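Local coordinates for malonyl CoA-acyl carrier protein transacylase (Mycobacterium tuberculosis, PDB 2QC3) that transfers the malonyl group from malonyl-CoA to holo-acyl carrier protein, supplying malonyl-ACP for fatty acid biosynthesis, at residues Ala67-His72 / Glu268-Ala272. Residues are numbered along the deposited sequence; the frame is centred on the assembly and turned at random.
Sequences ATLLAH and EFPPA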
loop_
_atom_site.group_PDB
_atom_site.type_symbol
_atom_site.label_atom_id
_atom_site.label_comp_id
_atom_site.label_asym_id
_atom_site.label_seq_id
_atom_site.Cartn_x
_atom_site.Cartn_y
_atom_site.Cartn_z
ATOM N N ALA A 67 6.123 1.800 -9.618
ATOM C CA ALA A 67 5.195 1.302 -10.628
ATOM C C ALA A 67 3.913 2.124 -10.581
ATOM O O ALA A 67 3.374 2.532 -11.617
ATOM C CB ALA A 67 4.878 -0.161 -10.371
ATOM N N THR A 68 3.432 2.372 -9.367
ATOM C CA THR A 68 2.212 3.141 -9.189
ATOM C C THR A 68 2.295 4.547 -9.749
ATOM O O THR A 68 1.390 4.992 -10.461
ATOM C CB THR A 68 1.793 3.225 -7.702
ATOM O OG1 THR A 68 1.372 1.931 -7.263
ATOM C CG2 THR A 68 0.624 4.206 -7.521
ATOM N N LEU A 69 3.383 5.240 -9.439
ATOM C CA LEU A 69 3.543 6.605 -9.895
ATOM C C LEU A 69 3.831 6.739 -11.388
ATOM O O LEU A 69 3.479 7.749 -11.989
ATOM C CB LEU A 69 4.605 7.312 -9.043
ATOM C CG LEU A 69 4.227 7.272 -7.548
ATOM C CD1 LEU A 69 5.214 8.092 -6.718
ATOM C CD2 LEU A 69 2.798 7.804 -7.367
ATOM N N LEU A 70 4.466 5.743 -11.995
ATOM C CA LEU A 70 4.718 5.815 -13.437
ATOM C C LEU A 70 3.358 5.911 -14.121
ATOM O O LEU A 70 3.153 6.734 -15.018
ATOM C CB LEU A 70 5.438 4.562 -13.940
ATOM C CG LEU A 70 6.938 4.429 -13.689
ATOM C CD1 LEU A 70 7.395 3.063 -14.164
ATOM C CD2 LEU A 70 7.692 5.536 -14.422
ATOM N N ALA A 71 2.429 5.071 -13.670
ATOM C CA ALA A 71 1.078 5.037 -14.213
ATOM C C ALA A 71 0.384 6.360 -13.941
ATOM O O ALA A 71 -0.283 6.917 -14.816
ATOM C CB ALA A 71 0.293 3.896 -13.584
ATOM N N HIS A 72 0.537 6.860 -12.721
ATOM C CA HIS A 72 -0.068 8.128 -12.354
ATOM C C HIS A 72 0.535 9.260 -13.172
ATOM O O HIS A 72 -0.165 10.190 -13.574
ATOM C CB HIS A 72 0.148 8.438 -10.878
ATOM C CG HIS A 72 -0.155 9.859 -10.526
ATOM N ND1 HIS A 72 -1.437 10.368 -10.526
ATOM C CD2 HIS A 72 0.660 10.894 -10.210
ATOM C CE1 HIS A 72 -1.397 11.653 -10.224
ATOM N NE2 HIS A 72 -0.137 11.998 -10.027
ATOM N N GLU A 268 -7.747 1.015 -9.706
ATOM C CA GLU A 268 -6.653 0.511 -8.896
ATOM C C GLU A 268 -5.412 0.595 -9.752
ATOM O O GLU A 268 -5.392 0.122 -10.894
ATOM C CB GLU A 268 -6.897 -0.938 -8.451
ATOM C CG GLU A 268 -5.651 -1.632 -7.884
ATOM C CD GLU A 268 -5.959 -2.901 -7.096
ATOM O OE1 GLU A 268 -6.964 -3.579 -7.393
ATOM O OE2 GLU A 268 -5.182 -3.229 -6.178
ATOM N N PHE A 269 -4.385 1.227 -9.203
ATOM C CA PHE A 269 -3.125 1.397 -9.906
ATOM C C PHE A 269 -2.254 0.152 -9.792
ATOM O O PHE A 269 -2.464 -0.684 -8.914
ATOM C CB PHE A 269 -2.377 2.603 -9.338
ATOM C CG PHE A 269 -2.963 3.919 -9.733
ATOM C CD1 PHE A 269 -4.199 4.319 -9.248
ATOM C CD2 PHE A 269 -2.282 4.759 -10.608
ATOM C CE1 PHE A 269 -4.751 5.530 -9.627
ATOM C CE2 PHE A 269 -2.830 5.975 -10.993
ATOM C CZ PHE A 269 -4.064 6.361 -10.502
ATOM N N PRO A 270 -1.284 -0.005 -10.707
ATOM C CA PRO A 270 -0.391 -1.167 -10.671
ATOM C C PRO A 270 0.677 -1.032 -9.583
ATOM O O PRO A 270 0.978 0.068 -9.131
ATOM C CB PRO A 270 0.219 -1.177 -12.074
ATOM C CG PRO A 270 0.236 0.265 -12.438
ATOM C CD PRO A 270 -1.135 0.720 -11.982
ATOM N N PRO A 271 1.234 -2.161 -9.125
ATOM C CA PRO A 271 0.872 -3.496 -9.605
ATOM C C PRO A 271 -0.479 -3.902 -9.020
ATOM O O PRO A 271 -0.578 -4.240 -7.845
ATOM C CB PRO A 271 2.019 -4.364 -9.098
ATOM C CG PRO A 271 2.412 -3.680 -7.817
ATOM C CD PRO A 271 2.387 -2.224 -8.207
ATOM N N ALA A 272 -1.517 -3.843 -9.849
ATOM C CA ALA A 272 -2.872 -4.189 -9.435
ATOM C C ALA A 272 -2.884 -5.404 -8.515
ATOM O O ALA A 272 -2.238 -6.415 -8.794
ATOM C CB ALA A 272 -3.735 -4.456 -10.659
#
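Thr68 OG1 donates a hydrogen bond to Pro270 O at 2.7 Å. The approach to the carbonyl is fairly straight, with a C=O...donor angle of 157°, and slightly out of its plane. A chi1 of -69° sets OG1 beside the backbone N, next to Pro270 O yet still close to Ile64 O one turn back, with which the single hydroxyl proton must be shared or alternate. The same rotation sends the methyl CG2 to within 3.9 Å of Phe269 CB, so threonine serves a polar and an apolar neighbour at once. Ala67 and Ala71, small enough to let the loop come close to the helix, meet compact apolar proline rings: Ala71 CB lies 3.8 Å from Pro270 CG, and Ala67 CB rests 3.9 Å from Pro271 CD. The flat phenyl of Phe269 reaches Ala71 CB and the His72 backbone, its CE2 3.8 Å from His72 CA at the ring edge. The peptide between the prolines is cis, bending the chain sharply just where Pro270 O accepts its bond. Glu268 bonds Ser276 OG and Gly273 N through its two carboxylate oxygens, probably helping to hold the turn, and helix 94-101 packs on Thr68 through Ala97 and Ile101. The contact joins helix 57-77 to the loop leaving strand 263-268 of the parallel sheet; the side chain of Thr68 lies about 11 Å from that of Ser92, the probable nucleophile, in the alpha/beta core characteristic of FabD acyltransferases.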